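Local coordinates for lipid binding hydrolase (Escherichia coli, PDB 2IF6), which is probably a hydrolase of the permuted papain-like amidase family, although its substrate and reaction have not been established, at residues F12-S17 against H64-K69. Numbering follows the deposited sequence. Where two conformers were deposited one is given.
Sequences FQISRS and HGEKGK
Ile14, Arg16 and Glu66 account for most of the interface; one direct backbone hydrogen bond pairs Ile14 with Glu66, and Arg16 adds its own bonds to the loop. Glu66 N donates to Ile14 O at 2.8 Å; the N-H...O angle of 174° makes it nearly straight, and the donor lies in the carbonyl plane. Beside it the two side chains cross obliquely, with Ile14 CB 3.9 Å from Glu66 CB. Ile14 CG2 and CD1 both touch the carboxylate oxygen OE2, whereas OE1 turns to water 3, which also donates to Ser15 O and so ties the acid to the other backbone.

Arg16 reaches back across the loop. Its chain is extended from CG to NE, and NE donates to His64 O at 2.9 Å. That oxygen lies in the guanidinium plane, but NE sits 64° out of the carbonyl plane of His64. Glu66 CA lies over one guanidinium face, 3.9 Å above its plane and offset toward the rim. NH2 adds a weak bond to Gly65 O, bent to 124°, and another weak one to Ala63 O. Water 4 joins Arg16 N to His64 O, giving this carbonyl a second donor.

At the inner end Gln13 lays its amide against Gly65, NE2 coming within 3.4 Å of Gly65 CA; the buried nitrogen is satisfied by Trp61 O and water 1. Water 2 accepts from Ile14 N and donates to Glu66 O and Lys69 O, so one water links the two backbones at three points.

The contact thus joins the exit of strand 10-13 to the turn linking helix 58-63 with strand 70-75, just before that strand pairs antiparallel with 10-13. Ile14 also packs on Ser20 and Gln24 of helix 20-27, while Gln13 touches His33 on strand 33-40, part of a possible Cys-His-Glu triad.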
ATOM      1  N   PHE A  12      -6.003   1.209  -4.155  1.00 11.85           N
ATOM      2  CA  PHE A  12      -4.874   0.638  -4.910  1.00 12.26           C
ATOM      3  C   PHE A  12      -4.879   1.286  -6.298  1.00 13.23           C
ATOM      4  O   PHE A  12      -5.949   1.631  -6.823  1.00 13.21           O
ATOM      5  CB  PHE A  12      -5.046  -0.885  -5.048  1.00 11.66           C
ATOM      6  CG  PHE A  12      -5.118  -1.632  -3.725  1.00 13.66           C
ATOM      7  CD1 PHE A  12      -4.011  -2.292  -3.246  1.00 12.03           C
ATOM      8  CD2 PHE A  12      -6.305  -1.685  -2.976  1.00 12.76           C
ATOM      9  CE1 PHE A  12      -4.056  -2.964  -2.019  1.00 16.17           C
ATOM     10  CE2 PHE A  12      -6.333  -2.393  -1.716  1.00 12.39           C
ATOM     11  CZ  PHE A  12      -5.233  -3.029  -1.304  1.00 14.13           C
ATOM     12  N   GLN A  13      -3.693   1.446  -6.883  1.00 12.68           N
ATOM     13  CA  GLN A  13      -3.568   2.012  -8.198  1.00 14.38           C
ATOM     14  C   GLN A  13      -2.297   1.465  -8.842  1.00 15.58           C
ATOM     15  O   GLN A  13      -1.493   0.796  -8.183  1.00 14.70           O
ATOM     16  CB  GLN A  13      -3.506   3.556  -8.109  1.00 14.69           C
ATOM     17  CG  GLN A  13      -2.192   4.085  -7.512  1.00 14.05           C
ATOM     18  CD  GLN A  13      -2.100   5.599  -7.382  1.00 13.59           C
ATOM     19  OE1 GLN A  13      -1.049   6.081  -6.999  1.00 16.63           O
ATOM     20  NE2 GLN A  13      -3.165   6.348  -7.711  1.00 14.49           N
ATOM     21  N   ILE A  14      -2.123   1.813 -10.110  1.00 16.70           N
ATOM     22  CA  ILE A  14      -0.901   1.545 -10.850  1.00 18.78           C
ATOM     23  C   ILE A  14      -0.039   2.792 -10.767  1.00 19.07           C
ATOM     24  O   ILE A  14      -0.378   3.855 -11.337  1.00 18.96           O
ATOM     25  CB  ILE A  14      -1.179   1.293 -12.356  1.00 18.93           C
ATOM     26  CG1 ILE A  14      -2.231   0.196 -12.575  1.00 19.76           C
ATOM     27  CG2 ILE A  14       0.127   0.953 -13.082  1.00 20.34           C
ATOM     28  CD1 ILE A  14      -2.665   0.130 -14.040  1.00 20.24           C
ATOM     29  N   SER A  15       1.068   2.670 -10.052  1.00 20.39           N
ATOM     30  CA  SER A  15       2.079   3.729  -9.977  1.00 21.91           C
ATOM     31  C   SER A  15       2.658   4.063 -11.383  1.00 23.13           C
ATOM     32  O   SER A  15       2.799   3.171 -12.234  1.00 22.58           O
ATOM     33  CB  SER A  15       3.208   3.277  -9.050  1.00 21.98           C
ATOM     34  OG  SER A  15       4.307   4.160  -9.138  1.00 25.67           O
ATOM     35  N   ARG A  16       2.980   5.335 -11.603  1.00 25.24           N
ATOM     36  CA  ARG A  16       3.702   5.770 -12.817  1.00 28.12           C
ATOM     37  C   ARG A  16       5.238   5.819 -12.621  1.00 29.19           C
ATOM     38  O   ARG A  16       5.980   6.174 -13.548  1.00 30.60           O
ATOM     39  CB  ARG A  16       3.227   7.137 -13.266  1.00 28.55           C
ATOM     40  CG  ARG A  16       1.801   7.213 -13.784  1.00 30.86           C
ATOM     41  CD  ARG A  16       1.472   8.681 -13.963  1.00 37.96           C
ATOM     42  NE  ARG A  16       0.039   8.932 -13.908  1.00 45.01           N
ATOM     43  CZ  ARG A  16      -0.707   9.313 -14.946  1.00 47.08           C
ATOM     44  NH1 ARG A  16      -0.148   9.516 -16.137  1.00 48.93           N
ATOM     45  NH2 ARG A  16      -2.019   9.505 -14.788  1.00 46.00           N
ATOM     46  N   SER A  17       5.701   5.464 -11.429  1.00 29.58           N
ATOM     47  CA  SER A  17       7.134   5.405 -11.125  1.00 30.11           C
ATOM     48  C   SER A  17       7.827   4.305 -11.910  1.00 30.29           C
ATOM     49  O   SER A  17       7.190   3.354 -12.332  1.00 29.25           O
ATOM     50  CB  SER A  17       7.351   5.131  -9.649  1.00 29.72           C
ATOM     51  OG  SER A  17       7.078   3.765  -9.343  1.00 32.63           O
ATOM     52  N   HIS A  64      -3.045  10.678 -10.087  1.00 26.15           N
ATOM     53  CA  HIS A  64      -1.656  10.238 -10.199  0.50 26.54           C
ATOM     54  C   HIS A  64      -1.510   8.771 -10.661  1.00 26.03           C
ATOM     55  O   HIS A  64      -0.436   8.356 -11.102  1.00 26.84           O
ATOM     56  CB  HIS A  64      -0.919  10.463  -8.876  0.50 26.80           C
ATOM     57  CG  HIS A  64      -0.387  11.856  -8.702  0.50 28.81           C
ATOM     58  ND1 HIS A  64      -0.449  12.531  -7.503  0.50 30.11           N
ATOM     59  CD2 HIS A  64       0.238  12.689  -9.570  0.50 30.50           C
ATOM     60  CE1 HIS A  64       0.104  13.723  -7.640  0.50 30.65           C
ATOM     61  NE2 HIS A  64       0.527  13.846  -8.885  0.50 30.42           N
ATOM     62  N   GLY A  65      -2.577   7.989 -10.577  1.00 24.64           N
ATOM     63  CA  GLY A  65      -2.504   6.591 -10.991  1.00 24.18           C
ATOM     64  C   GLY A  65      -2.540   6.519 -12.500  1.00 24.61           C
ATOM     65  O   GLY A  65      -3.151   7.362 -13.145  1.00 23.61           O
ATOM     66  N   GLU A  66      -1.878   5.527 -13.075  1.00 25.23           N
ATOM     67  CA  GLU A  66      -1.959   5.340 -14.518  1.00 25.99           C
ATOM     68  C   GLU A  66      -3.413   5.150 -14.971  1.00 25.45           C
ATOM     69  O   GLU A  66      -4.170   4.319 -14.417  1.00 23.91           O
ATOM     70  CB  GLU A  66      -1.115   4.159 -14.932  1.00 27.45           C
ATOM     71  CG  GLU A  66      -0.785   4.108 -16.423  1.00 33.70           C
ATOM     72  CD  GLU A  66      -0.016   2.833 -16.751  1.00 40.40           C
ATOM     73  OE1 GLU A  66       1.239   2.876 -16.809  1.00 43.09           O
ATOM     74  OE2 GLU A  66      -0.674   1.776 -16.900  1.00 44.15           O
ATOM     75  N   LYS A  67      -3.806   5.955 -15.955  1.00 25.36           N
ATOM     76  CA  LYS A  67      -5.152   5.927 -16.524  1.00 25.67           C
ATOM     77  C   LYS A  67      -6.267   6.240 -15.511  1.00 24.63           C
ATOM     78  O   LYS A  67      -7.449   6.038 -15.817  1.00 24.60           O
ATOM     79  CB  LYS A  67      -5.405   4.584 -17.226  1.00 26.70           C
ATOM     80  CG  LYS A  67      -4.645   4.409 -18.565  1.00 31.88           C
ATOM     81  CD  LYS A  67      -5.426   5.027 -19.715  1.00 37.86           C
ATOM     82  CE  LYS A  67      -4.681   4.808 -21.030  1.00 42.30           C
ATOM     83  NZ  LYS A  67      -4.393   6.142 -21.678  1.00 45.47           N
ATOM     84  N   GLY A  68      -5.898   6.772 -14.337  1.00 22.98           N
ATOM     85  CA  GLY A  68      -6.871   7.097 -13.289  1.00 21.86           C
ATOM     86  C   GLY A  68      -7.538   5.883 -12.640  1.00 21.26           C
ATOM     87  O   GLY A  68      -8.559   6.039 -11.942  1.00 21.43           O
ATOM     88  N   LYS A  69      -7.010   4.674 -12.896  1.00 20.12           N
ATOM     89  CA  LYS A  69      -7.652   3.439 -12.437  1.00 19.25           C
ATOM     90  C   LYS A  69      -7.425   3.267 -10.941  1.00 18.44           C
ATOM     91  O   LYS A  69      -6.343   3.601 -10.424  1.00 16.61           O
ATOM     92  CB  LYS A  69      -7.097   2.215 -13.133  1.00 19.61           C
ATOM     93  CG  LYS A  69      -7.369   2.181 -14.619  1.00 19.68           C
ATOM     94  CD  LYS A  69      -6.840   0.851 -15.146  1.00 22.05           C
ATOM     95  CE  LYS A  69      -7.103   0.724 -16.615  1.00 24.85           C
ATOM     96  NZ  LYS A  69      -6.777  -0.676 -17.058  1.00 27.84           N
TER
HETATM   97  O   HOH W   1      -5.691   5.924  -9.289  1.00 19.06           O
HETATM   98  O   HOH W   2      -3.945   3.584 -11.659  1.00 16.02           O
HETATM   99  O   HOH W   3       3.209   2.815 -14.965  1.00 42.84           O
HETATM  100  O   HOH W   4       1.873   7.404  -9.888  1.00 26.21           O